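Local coordinates for protein urocanate hydratase (Paenibacillus sp. Soil724D2, PDB 7NED) that catalyses the hydration of urocanate-type substrates with the help of bound NAD+, probably acting on thiourocanate in bacterial ergothioneine catabolism, at residues 133-138 with 169-174; 142-147 with 177-182; 519-524 with 533-538. All coordinates share one frame; numbering follows the deposited sequence.

How the contacts relate
Contacts 1 and 2 join helix 133-150 to the chain at the two ends of helix 172-178, in the Rossmann-like domain; their centres lie about 12 Å apart. They join directly: Ile-136 CD1 of contact 1 packs 4.2 Å from Leu-178 CD1 of contact 2, and Gln-172 O lies 4.1 Å from Phe-143 CE2. Contact 1 is the ligand end, with Gly-134 in the urocanate pocket and Gly-169 in the NAD pocket. By contact 2 the Phe-143 side chain is already about 12 Å from NAD. Contact 3 belongs to the C-terminal domain, its centre about 28 Å from that of either other contact and the nearest atoms about 14 Å away.

Contact 1 of 3, residues 133-138 with 169-174; sequences QGVIQG and GGAQPL. With URO ((2E)-3-(1H-imidazol-4-yl)acrylic acid), chain B.
Ala-171 sets its methyl between two side chains of helix 133-150: its CB lies 3.6 Å from Val-135 CG1 and 3.8 Å from Ile-136 CB. The small side chain lets the backbones come close, with the CA atoms of Ile-136 and Ala-171 only 5.1 Å apart. One turn beyond Ala-171, Leu-174 is crossed at a slant by Ile-136. The isoleucine chain is fully extended, CG1 anti to the backbone N (chi1 -172°), and this carries CD1 past the Ala-171 carbonyl to a spot 3.7 Å from Leu-174 CD2, with Leu-174 CB and CG close by as well. No hydrogen bond links the two segments.

The polar anchoring lies just behind this apolar layer. Gly-169 O is gripped twice by Gln-172, at 2.9 Å by its backbone N and at 3.1 Å by its side-chain NE2, the two arriving from opposite faces of the carbonyl plane. Gln-172 also bonds to Thr-162 and Ala-163, tying the turn to the end of strand 159-163. Gly-169 N donates to NAD O2N, so this is the glycine-rich loop of a Rossmann-type dinucleotide site, running from strand 159-163 into helix 172-178. On the other segment, Gln-133 and Gln-137 reach out to residues 398-402.

Urocanate meets the start of helix 133-150: its carboxylate oxygen OAA comes to 3.7 Å from Gly-134 C, and a beta carbon at that glycine would collide with it. Thr-123 and Arg-352 hydrogen-bond the bound ligand from outside the contact. The segments thus meet by apolar packing, and their outside polar bonds fix where each one lies: Gly-169 N serves NAD, Gly-134 offers urocanate a close surface without a beta carbon, and the glutamines carry the polar ties.

Contact 2 of 3, residues 142-147 with 177-182; sequences IFQSIA and TLAGAA
Phe-143 and Gln-144 of helix 133-150 meet the chain at Ala-179, just where helix 172-178 gives out. The last turn supplies Thr-177, whose carbonyl O accepts from Gly-180 N at 2.9 Å. Ala-179 then makes the contact: its CB sits 4.3 Å from Phe-143 CB and 3.7 Å from Gln-144 OE1. The glutamine gets there by bending at chi2 (-63°), which brings its amide back toward Ala-179. A single water completes the link, donating to Gln-144 OE1 at 2.7 Å and to Ala-179 O at 2.6 Å, so both oxygens are served although neither can donate to the other. Gly-180 follows with positive phi (89°) and closes the helix in a Schellman motif; a side chain there would be pressed against the preceding carbonyl. From Ala-181 the chain is extended, pairing with Val-226, and Ala-182 begins strand 182-187 with backbone bonds to Lys-158 and Ile-160. The junction is thus the return leg of a beta-alpha-beta crossover in the parallel sheet. Helix 133-150 lies alongside, with Ile-142 and Ile-146 packed on helix 335-344 and strand 309-312, while Ala-182 rests against helix 209-222.

Contact 3 of 3, residues 519-524 with 533-538; sequences GVLRYA and DEVRLK
Val-535 CG2 touches both Val-520 and Leu-521, 3.8 Å from Val-520 CG1 and 3.6 Å from Leu-521 CD2. Val-535 and Leu-521 cross at about a right angle; the leucine leaves its helix to one side, and only its CD2 branch swings in to touch. Val-520 has CG1 anti to the backbone N (chi1 179°), and this methyl touches both Val-535 CG2 and, at 3.8 Å, Glu-534 CB. The other branch, CG2, lies 3.9 Å from Glu-534 CG. Ala-524 adds its methyl more loosely, a turn further along.

The two segments are the facing arms of an alpha-alpha hairpin, helices 502-525 and 529-538 being joined by a tight turn; their local axes approach to 9.8 Å, with 140° between their N-to-C directions, roughly antiparallel but splayed. Gly-80 of the second subunit packs on Leu-521, so the hairpin borders the dimer interface.

Glu-534 does two jobs. Its aliphatic stem lies crosswise against Val-520, and a bend at chi2 (69°) then leads the carboxylate away from helix 502-525. OE1 is met on its syn side, somewhat out of the carboxylate plane, by Lys-538 NZ at 2.8 Å, and OE2 forms a salt bridge with Arg-346, which also pairs with Asp-533. With an alanine here, lacking CG and carboxylate, Lys-538 would probably lose its carboxylate mate, Arg-346 be held less firmly and a gap open beside Val-520 CG2. On the solvent side, Arg-536 NH2 reaches Asp-533 OD2 at 3.1 Å, close to the guanidinium plane, while Leu-537 CG lies over one face, toward the rim.

Contact 1 of 3, residues 133-138 with 169-174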
ATOM      1  N   GLN A 133      13.681   8.103 -23.400  1.00 15.17           N
ATOM      2  CA  GLN A 133      13.412   9.513 -23.163  1.00 18.85           C
ATOM      3  C   GLN A 133      12.809   9.740 -21.780  1.00 19.68           C
ATOM      4  O   GLN A 133      12.979  10.811 -21.180  1.00 18.35           O
ATOM      5  CB  GLN A 133      12.472  10.051 -24.240  1.00 17.99           C
ATOM      6  CG  GLN A 133      12.298  11.548 -24.071  1.00 13.78           C
ATOM      7  CD  GLN A 133      11.349  12.177 -25.038  1.00 12.93           C
ATOM      8  OE1 GLN A 133      11.273  13.400 -25.092  1.00 15.22           O
ATOM      9  NE2 GLN A 133      10.612  11.362 -25.806  1.00 14.50           N
ATOM     10  N   GLY A 134      12.116   8.741 -21.238  1.00 16.60           N
ATOM     11  CA  GLY A 134      11.428   8.976 -19.976  1.00 17.64           C
ATOM     12  C   GLY A 134      12.356   9.471 -18.888  1.00 18.58           C
ATOM     13  O   GLY A 134      11.953  10.287 -18.046  1.00 17.82           O
ATOM     14  N   VAL A 135      13.617   9.022 -18.905  1.00 17.53           N
ATOM     15  CA  VAL A 135      14.557   9.369 -17.854  1.00 17.69           C
ATOM     16  C   VAL A 135      15.576  10.410 -18.308  1.00 19.90           C
ATOM     17  O   VAL A 135      16.388  10.868 -17.495  1.00 20.33           O
ATOM     18  CB  VAL A 135      15.275   8.101 -17.324  1.00 19.12           C
ATOM     19  CG1 VAL A 135      16.333   7.606 -18.326  1.00 21.25           C
ATOM     20  CG2 VAL A 135      15.894   8.329 -15.950  1.00 28.07           C
ATOM     21  N   ILE A 136      15.566  10.812 -19.576  1.00 16.57           N
ATOM     22  CA  ILE A 136      16.724  11.582 -20.039  1.00 17.76           C
ATOM     23  C   ILE A 136      16.752  12.984 -19.419  1.00 19.58           C
ATOM     24  O   ILE A 136      17.825  13.483 -19.074  1.00 15.57           O
ATOM     25  CB  ILE A 136      16.808  11.617 -21.577  1.00 19.08           C
ATOM     26  CG1 ILE A 136      18.130  12.256 -21.998  1.00 17.49           C
ATOM     27  CG2 ILE A 136      15.660  12.369 -22.192  1.00 17.93           C
ATOM     28  CD1 ILE A 136      18.262  12.333 -23.491  1.00 19.26           C
ATOM     29  N   GLN A 137      15.598  13.627 -19.203  1.00 16.51           N
ATOM     30  CA  GLN A 137      15.675  14.976 -18.632  1.00 18.18           C
ATOM     31  C   GLN A 137      16.119  14.938 -17.180  1.00 15.63           C
ATOM     32  O   GLN A 137      16.837  15.834 -16.729  1.00 16.32           O
ATOM     33  CB  GLN A 137      14.343  15.735 -18.704  1.00 16.57           C
ATOM     34  CG  GLN A 137      14.587  17.176 -18.192  1.00 16.36           C
ATOM     35  CD  GLN A 137      13.398  18.140 -18.338  1.00 19.17           C
ATOM     36  OE1 GLN A 137      12.321  17.773 -18.781  1.00 18.51           O
ATOM     37  NE2 GLN A 137      13.611  19.390 -17.932  1.00 16.06           N
ATOM     38  N   GLY A 138      15.667  13.939 -16.424  1.00 14.88           N
ATOM     39  CA  GLY A 138      16.143  13.775 -15.051  1.00 15.66           C
ATOM     40  C   GLY A 138      17.656  13.675 -14.991  1.00 16.98           C
ATOM     41  O   GLY A 138      18.311  14.357 -14.214  1.00 16.87           O
ATOM     42  N   GLY A 169      19.563   3.338 -18.675  1.00 18.68           N
ATOM     43  CA  GLY A 169      20.970   3.723 -18.824  1.00 15.77           C
ATOM     44  C   GLY A 169      21.318   4.262 -20.198  1.00 20.80           C
ATOM     45  O   GLY A 169      22.206   5.119 -20.338  1.00 15.84           O
ATOM     46  N   GLY A 170      20.628   3.790 -21.226  1.00 16.31           N
ATOM     47  CA  GLY A 170      20.888   4.272 -22.567  1.00 19.75           C
ATOM     48  C   GLY A 170      20.665   5.766 -22.745  1.00 19.39           C
ATOM     49  O   GLY A 170      21.149   6.339 -23.727  1.00 18.79           O
ATOM     50  N   ALA A 171      19.939   6.418 -21.818  1.00 15.90           N
ATOM     51  CA  ALA A 171      19.760   7.865 -21.902  1.00 18.00           C
ATOM     52  C   ALA A 171      21.006   8.633 -21.481  1.00 15.91           C
ATOM     53  O   ALA A 171      21.114   9.835 -21.760  1.00 16.39           O
ATOM     54  CB  ALA A 171      18.592   8.310 -21.022  1.00 15.63           C
ATOM     55  N   GLN A 172      21.919   7.990 -20.775  1.00 16.45           N
ATOM     56  CA  GLN A 172      23.009   8.738 -20.163  1.00 14.13           C
ATOM     57  C   GLN A 172      23.921   9.389 -21.198  1.00 17.21           C
ATOM     58  O   GLN A 172      24.315  10.547 -20.990  1.00 16.57           O
ATOM     59  CB  GLN A 172      23.806   7.805 -19.242  1.00 13.79           C
ATOM     60  CG  GLN A 172      23.065   7.297 -18.038  1.00 16.54           C
ATOM     61  CD  GLN A 172      23.905   6.303 -17.285  1.00 18.67           C
ATOM     62  OE1 GLN A 172      24.436   6.601 -16.209  1.00 16.82           O
ATOM     63  NE2 GLN A 172      24.119   5.132 -17.897  1.00 17.59           N
ATOM     64  N   PRO A 173      24.310   8.729 -22.284  1.00 15.78           N
ATOM     65  CA  PRO A 173      25.226   9.403 -23.220  1.00 18.63           C
ATOM     66  C   PRO A 173      24.628  10.665 -23.804  1.00 18.11           C
ATOM     67  O   PRO A 173      25.340  11.663 -23.979  1.00 18.06           O
ATOM     68  CB  PRO A 173      25.502   8.331 -24.300  1.00 17.68           C
ATOM     69  CG  PRO A 173      24.447   7.295 -24.101  1.00 18.27           C
ATOM     70  CD  PRO A 173      24.080   7.324 -22.650  1.00 16.29           C
ATOM     71  N   LEU A 174      23.326  10.654 -24.112  1.00 17.67           N
ATOM     72  CA  LEU A 174      22.712  11.854 -24.654  1.00 17.53           C
ATOM     73  C   LEU A 174      22.529  12.922 -23.581  1.00 17.06           C
ATOM     74  O   LEU A 174      22.743  14.108 -23.839  1.00 17.65           O
ATOM     75  CB  LEU A 174      21.393  11.514 -25.308  1.00 18.72           C
ATOM     76  CG  LEU A 174      20.795  12.565 -26.208  1.00 23.87           C
ATOM     77  CD1 LEU A 174      21.810  13.110 -27.294  1.00 21.50           C
ATOM     78  CD2 LEU A 174      19.583  11.938 -26.875  1.00 24.12           C
TER
HETATM   79  OAA URO B 701      10.904   6.721 -16.831  0.69 21.59           O
HETATM   80  CAI URO B 701      10.468   5.503 -16.685  0.69 14.42           C
HETATM   81  OAB URO B 701       9.666   5.022 -17.383  0.69 14.11           O
HETATM   82  CAC URO B 701      10.971   4.685 -15.569  0.69 25.17           C
HETATM   83  CAD URO B 701      11.851   5.185 -14.741  0.69 26.90           C
HETATM   84  CAJ URO B 701      12.222   4.259 -13.737  0.69 25.48           C
HETATM   85  CAF URO B 701      13.299   4.313 -12.902  0.69 28.08           C
HETATM   86  NAH URO B 701      13.426   3.147 -12.195  0.69 29.29           N
HETATM   87  CAE URO B 701      12.424   2.400 -12.599  0.69 24.87           C
HETATM   88  NAG URO B 701      11.670   3.023 -13.530  0.69 26.80           N

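Contact 2 of 3, residues 142-147 with 177-182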
ATOM      1  N   ILE A 142      20.345  16.164 -13.367  1.00 18.17           N
ATOM      2  CA  ILE A 142      21.403  15.773 -12.426  1.00 15.08           C
ATOM      3  C   ILE A 142      22.741  16.349 -12.867  1.00 18.86           C
ATOM      4  O   ILE A 142      23.474  16.946 -12.066  1.00 17.48           O
ATOM      5  CB  ILE A 142      21.492  14.241 -12.285  1.00 16.27           C
ATOM      6  CG1 ILE A 142      20.241  13.668 -11.631  1.00 14.67           C
ATOM      7  CG2 ILE A 142      22.759  13.860 -11.492  1.00 19.20           C
ATOM      8  CD1 ILE A 142      20.114  12.142 -11.790  1.00 16.97           C
ATOM      9  N   PHE A 143      23.108  16.110 -14.136  1.00 17.09           N
ATOM     10  CA  PHE A 143      24.385  16.618 -14.633  1.00 17.72           C
ATOM     11  C   PHE A 143      24.451  18.140 -14.523  1.00 18.42           C
ATOM     12  O   PHE A 143      25.481  18.694 -14.106  1.00 19.86           O
ATOM     13  CB  PHE A 143      24.607  16.167 -16.076  1.00 17.27           C
ATOM     14  CG  PHE A 143      24.849  14.680 -16.226  1.00 18.23           C
ATOM     15  CD1 PHE A 143      25.279  13.916 -15.156  1.00 15.82           C
ATOM     16  CD2 PHE A 143      24.659  14.056 -17.442  1.00 18.74           C
ATOM     17  CE1 PHE A 143      25.502  12.534 -15.301  1.00 18.03           C
ATOM     18  CE2 PHE A 143      24.880  12.671 -17.588  1.00 18.36           C
ATOM     19  CZ  PHE A 143      25.297  11.920 -16.507  1.00 12.91           C
ATOM     20  N   GLN A 144      23.344  18.840 -14.830  1.00 18.07           N
ATOM     21  CA  GLN A 144      23.367  20.305 -14.750  1.00 20.92           C
ATOM     22  C   GLN A 144      23.462  20.798 -13.311  1.00 23.82           C
ATOM     23  O   GLN A 144      24.132  21.806 -13.045  1.00 20.48           O
ATOM     24  CB  GLN A 144      22.154  20.930 -15.440  1.00 21.90           C
ATOM     25  CG  GLN A 144      22.191  20.796 -16.983  1.00 20.57           C
ATOM     26  CD  GLN A 144      23.370  21.522 -17.648  1.00 29.73           C
ATOM     27  OE1 GLN A 144      24.538  21.176 -17.434  1.00 29.15           O
ATOM     28  NE2 GLN A 144      23.063  22.504 -18.485  1.00 30.72           N
ATOM     29  N   SER A 145      22.782  20.121 -12.375  1.00 20.14           N
ATOM     30  CA  SER A 145      22.910  20.459 -10.962  1.00 21.31           C
ATOM     31  C   SER A 145      24.353  20.304 -10.489  1.00 22.80           C
ATOM     32  O   SER A 145      24.902  21.179  -9.808  1.00 23.56           O
ATOM     33  CB  SER A 145      21.951  19.585 -10.140  1.00 20.10           C
ATOM     34  OG  SER A 145      22.143  19.835  -8.759  1.00 23.51           O
ATOM     35  N   ILE A 146      24.992  19.200 -10.863  1.00 18.45           N
ATOM     36  CA  ILE A 146      26.406  19.011 -10.550  1.00 21.67           C
ATOM     37  C   ILE A 146      27.241  20.137 -11.151  1.00 21.84           C
ATOM     38  O   ILE A 146      28.151  20.666 -10.498  1.00 25.22           O
ATOM     39  CB  ILE A 146      26.867  17.629 -11.051  1.00 20.41           C
ATOM     40  CG1 ILE A 146      26.199  16.515 -10.231  1.00 18.08           C
ATOM     41  CG2 ILE A 146      28.401  17.522 -11.059  1.00 21.21           C
ATOM     42  CD1 ILE A 146      26.493  15.096 -10.788  1.00 18.74           C
ATOM     43  N   ALA A 147      26.958  20.513 -12.401  1.00 22.41           N
ATOM     44  CA  ALA A 147      27.699  21.598 -13.038  1.00 21.88           C
ATOM     45  C   ALA A 147      27.582  22.877 -12.228  1.00 26.18           C
ATOM     46  O   ALA A 147      28.578  23.568 -11.985  1.00 30.12           O
ATOM     47  CB  ALA A 147      27.182  21.836 -14.455  1.00 20.85           C
ATOM     48  N   THR A 177      26.053  14.442 -23.403  1.00 15.66           N
ATOM     49  CA  THR A 177      26.483  15.381 -24.451  1.00 18.98           C
ATOM     50  C   THR A 177      25.574  16.604 -24.555  1.00 20.43           C
ATOM     51  O   THR A 177      26.047  17.703 -24.897  1.00 17.00           O
ATOM     52  CB  THR A 177      26.597  14.687 -25.804  1.00 19.77           C
ATOM     53  OG1 THR A 177      25.337  14.140 -26.194  1.00 17.94           O
ATOM     54  CG2 THR A 177      27.682  13.601 -25.770  1.00 19.31           C
ATOM     55  N   LEU A 178      24.277  16.465 -24.255  1.00 18.85           N
ATOM     56  CA  LEU A 178      23.433  17.655 -24.184  1.00 18.01           C
ATOM     57  C   LEU A 178      23.955  18.655 -23.162  1.00 20.98           C
ATOM     58  O   LEU A 178      23.772  19.871 -23.331  1.00 18.51           O
ATOM     59  CB  LEU A 178      21.981  17.257 -23.835  1.00 18.28           C
ATOM     60  CG  LEU A 178      21.236  16.598 -25.004  1.00 20.51           C
ATOM     61  CD1 LEU A 178      19.953  16.016 -24.533  1.00 18.55           C
ATOM     62  CD2 LEU A 178      20.962  17.572 -26.161  1.00 21.61           C
ATOM     63  N   ALA A 179      24.570  18.172 -22.080  1.00 15.40           N
ATOM     64  CA  ALA A 179      25.161  19.036 -21.076  1.00 16.88           C
ATOM     65  C   ALA A 179      26.584  19.455 -21.410  1.00 18.33           C
ATOM     66  O   ALA A 179      27.231  20.106 -20.585  1.00 20.92           O
ATOM     67  CB  ALA A 179      25.161  18.334 -19.712  1.00 17.93           C
ATOM     68  N   GLY A 180      27.091  19.071 -22.571  1.00 18.35           N
ATOM     69  CA  GLY A 180      28.397  19.503 -23.019  1.00 22.39           C
ATOM     70  C   GLY A 180      29.549  18.629 -22.583  1.00 23.83           C
ATOM     71  O   GLY A 180      30.693  18.977 -22.874  1.00 19.09           O
ATOM     72  N   ALA A 181      29.278  17.507 -21.898  1.00 16.64           N
ATOM     73  CA  ALA A 181      30.279  16.695 -21.219  1.00 19.73           C
ATOM     74  C   ALA A 181      30.917  15.707 -22.180  1.00 18.36           C
ATOM     75  O   ALA A 181      30.398  15.425 -23.259  1.00 16.47           O
ATOM     76  CB  ALA A 181      29.653  15.905 -20.046  1.00 15.70           C
ATOM     77  N   ALA A 182      32.062  15.186 -21.773  1.00 17.90           N
ATOM     78  CA  ALA A 182      32.667  14.036 -22.444  1.00 19.67           C
ATOM     79  C   ALA A 182      32.322  12.829 -21.579  1.00 17.48           C
ATOM     80  O   ALA A 182      32.792  12.721 -20.444  1.00 16.80           O
ATOM     81  CB  ALA A 182      34.178  14.208 -22.574  1.00 20.26           C
TER
HETATM   82  O   HOH W   1      26.834  21.901 -18.757  1.00 22.98           O

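Contact 3 of 3, residues 519-524 with 533-538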
ATOM      1  N   GLY A 519       2.080  16.151  -3.622  1.00 15.33           N
ATOM      2  CA  GLY A 519       3.532  16.169  -3.679  1.00 14.29           C
ATOM      3  C   GLY A 519       4.145  17.337  -2.930  1.00 17.72           C
ATOM      4  O   GLY A 519       5.070  17.158  -2.128  1.00 13.63           O
ATOM      5  N   VAL A 520       3.638  18.552  -3.176  1.00 13.04           N
ATOM      6  CA  VAL A 520       4.146  19.709  -2.426  1.00 17.38           C
ATOM      7  C   VAL A 520       3.916  19.515  -0.935  1.00 14.43           C
ATOM      8  O   VAL A 520       4.797  19.778  -0.115  1.00 15.39           O
ATOM      9  CB  VAL A 520       3.495  21.016  -2.897  1.00 20.34           C
ATOM     10  CG1 VAL A 520       4.049  22.177  -2.045  1.00 17.70           C
ATOM     11  CG2 VAL A 520       3.792  21.222  -4.380  1.00 16.62           C
ATOM     12  N   LEU A 521       2.719  19.079  -0.559  1.00 14.02           N
ATOM     13  CA  LEU A 521       2.449  18.974   0.873  1.00 16.03           C
ATOM     14  C   LEU A 521       3.299  17.904   1.527  1.00 15.23           C
ATOM     15  O   LEU A 521       3.631  18.029   2.711  1.00 15.60           O
ATOM     16  CB  LEU A 521       0.970  18.698   1.154  1.00 12.80           C
ATOM     17  CG  LEU A 521      -0.030  19.789   0.801  1.00 15.66           C
ATOM     18  CD1 LEU A 521      -1.354  19.554   1.489  1.00 15.78           C
ATOM     19  CD2 LEU A 521       0.548  21.145   1.259  1.00 17.51           C
ATOM     20  N   ARG A 522       3.665  16.841   0.792  1.00 13.60           N
ATOM     21  CA  ARG A 522       4.512  15.816   1.403  1.00 13.06           C
ATOM     22  C   ARG A 522       5.860  16.398   1.820  1.00 16.03           C
ATOM     23  O   ARG A 522       6.377  16.072   2.895  1.00 16.96           O
ATOM     24  CB  ARG A 522       4.707  14.640   0.431  1.00 15.22           C
ATOM     25  CG  ARG A 522       5.375  13.447   1.041  1.00 16.50           C
ATOM     26  CD  ARG A 522       6.909  13.478   0.844  1.00 15.63           C
ATOM     27  NE  ARG A 522       7.480  12.370   1.579  1.00 17.16           N
ATOM     28  CZ  ARG A 522       7.754  12.408   2.875  1.00 16.82           C
ATOM     29  NH1 ARG A 522       7.521  13.521   3.576  1.00 14.87           N
ATOM     30  NH2 ARG A 522       8.254  11.332   3.481  1.00 16.60           N
ATOM     31  N   TYR A 523       6.465  17.229   0.963  1.00 15.28           N
ATOM     32  CA  TYR A 523       7.724  17.872   1.309  1.00 14.71           C
ATOM     33  C   TYR A 523       7.500  19.027   2.279  1.00 15.57           C
ATOM     34  O   TYR A 523       8.334  19.258   3.156  1.00 16.45           O
ATOM     35  CB  TYR A 523       8.476  18.324   0.026  1.00 16.96           C
ATOM     36  CG  TYR A 523       9.082  17.096  -0.590  1.00 16.60           C
ATOM     37  CD1 TYR A 523      10.340  16.672  -0.205  1.00 18.93           C
ATOM     38  CD2 TYR A 523       8.319  16.255  -1.415  1.00 18.29           C
ATOM     39  CE1 TYR A 523      10.873  15.473  -0.671  1.00 20.18           C
ATOM     40  CE2 TYR A 523       8.844  15.048  -1.885  1.00 18.73           C
ATOM     41  CZ  TYR A 523      10.114  14.664  -1.499  1.00 19.98           C
ATOM     42  OH  TYR A 523      10.674  13.488  -1.957  1.00 19.30           O
ATOM     43  N   ALA A 524       6.376  19.729   2.171  1.00 17.02           N
ATOM     44  CA  ALA A 524       6.077  20.751   3.175  1.00 17.79           C
ATOM     45  C   ALA A 524       5.987  20.136   4.564  1.00 19.07           C
ATOM     46  O   ALA A 524       6.562  20.661   5.526  1.00 16.67           O
ATOM     47  CB  ALA A 524       4.776  21.473   2.829  1.00 16.98           C
ATOM     48  N   ASP A 533       7.106  27.649   0.585  1.00 17.70           N
ATOM     49  CA  ASP A 533       6.969  28.722  -0.384  1.00 19.74           C
ATOM     50  C   ASP A 533       5.981  28.359  -1.482  1.00 18.96           C
ATOM     51  O   ASP A 533       5.131  29.172  -1.869  1.00 19.46           O
ATOM     52  CB  ASP A 533       8.340  29.038  -0.977  1.00 21.23           C
ATOM     53  CG  ASP A 533       8.308  30.248  -1.871  1.00 24.87           C
ATOM     54  OD1 ASP A 533       8.489  30.083  -3.099  1.00 23.72           O
ATOM     55  OD2 ASP A 533       8.102  31.352  -1.329  1.00 27.80           O
ATOM     56  N   GLU A 534       6.091  27.143  -2.017  1.00 18.78           N
ATOM     57  CA  GLU A 534       5.170  26.732  -3.069  1.00 19.45           C
ATOM     58  C   GLU A 534       3.738  26.743  -2.580  1.00 24.19           C
ATOM     59  O   GLU A 534       2.841  27.162  -3.321  1.00 21.02           O
ATOM     60  CB  GLU A 534       5.534  25.345  -3.597  1.00 20.24           C
ATOM     61  CG  GLU A 534       4.803  24.947  -4.889  1.00 19.83           C
ATOM     62  CD  GLU A 534       5.240  25.754  -6.152  1.00 26.11           C
ATOM     63  OE1 GLU A 534       4.579  25.572  -7.213  1.00 25.03           O
ATOM     64  OE2 GLU A 534       6.224  26.555  -6.096  1.00 24.65           O
ATOM     65  N   VAL A 535       3.487  26.272  -1.338  1.00 17.91           N
ATOM     66  CA  VAL A 535       2.131  26.325  -0.805  1.00 21.11           C
ATOM     67  C   VAL A 535       1.584  27.749  -0.870  1.00 22.17           C
ATOM     68  O   VAL A 535       0.452  27.989  -1.312  1.00 22.95           O
ATOM     69  CB  VAL A 535       2.098  25.788   0.640  1.00 22.43           C
ATOM     70  CG1 VAL A 535       0.800  26.234   1.327  1.00 22.29           C
ATOM     71  CG2 VAL A 535       2.276  24.261   0.629  1.00 15.57           C
ATOM     72  N   ARG A 536       2.357  28.710  -0.378  1.00 21.46           N
ATOM     73  CA  ARG A 536       1.851  30.077  -0.396  1.00 24.68           C
ATOM     74  C   ARG A 536       1.675  30.572  -1.830  1.00 26.32           C
ATOM     75  O   ARG A 536       0.665  31.208  -2.163  1.00 24.41           O
ATOM     76  CB  ARG A 536       2.788  30.991   0.392  1.00 26.36           C
ATOM     77  CG  ARG A 536       2.635  32.450  -0.051  1.00 36.02           C
ATOM     78  CD  ARG A 536       3.799  33.303   0.384  1.00 31.40           C
ATOM     79  NE  ARG A 536       5.010  33.217  -0.455  1.00 36.02           N
ATOM     80  CZ  ARG A 536       5.217  33.903  -1.586  1.00 38.63           C
ATOM     81  NH1 ARG A 536       4.282  34.725  -2.075  1.00 41.70           N
ATOM     82  NH2 ARG A 536       6.370  33.777  -2.226  1.00 33.73           N
ATOM     83  N   LEU A 537       2.636  30.270  -2.708  1.00 20.10           N
ATOM     84  CA  LEU A 537       2.531  30.756  -4.084  1.00 25.01           C
ATOM     85  C   LEU A 537       1.279  30.241  -4.780  1.00 25.89           C
ATOM     86  O   LEU A 537       0.702  30.948  -5.605  1.00 23.72           O
ATOM     87  CB  LEU A 537       3.770  30.349  -4.900  1.00 21.24           C
ATOM     88  CG  LEU A 537       5.019  31.193  -4.660  1.00 26.45           C
ATOM     89  CD1 LEU A 537       6.209  30.582  -5.366  1.00 22.34           C
ATOM     90  CD2 LEU A 537       4.785  32.641  -5.137  1.00 24.01           C
ATOM     91  N   LYS A 538       0.865  28.997  -4.500  1.00 18.88           N
ATOM     92  CA  LYS A 538      -0.169  28.321  -5.290  1.00 20.18           C
ATOM     93  C   LYS A 538      -1.443  28.065  -4.494  1.00 23.60           C
ATOM     94  O   LYS A 538      -2.345  27.387  -4.995  1.00 21.48           O
ATOM     95  CB  LYS A 538       0.356  27.001  -5.847  1.00 19.37           C
ATOM     96  CG  LYS A 538       1.685  27.112  -6.587  1.00 25.97           C
ATOM     97  CD  LYS A 538       1.500  27.771  -7.960  1.00 23.15           C
ATOM     98  CE  LYS A 538       2.836  28.069  -8.631  1.00 22.92           C
ATOM     99  NZ  LYS A 538       3.365  26.889  -9.320  1.00 23.99           N
TER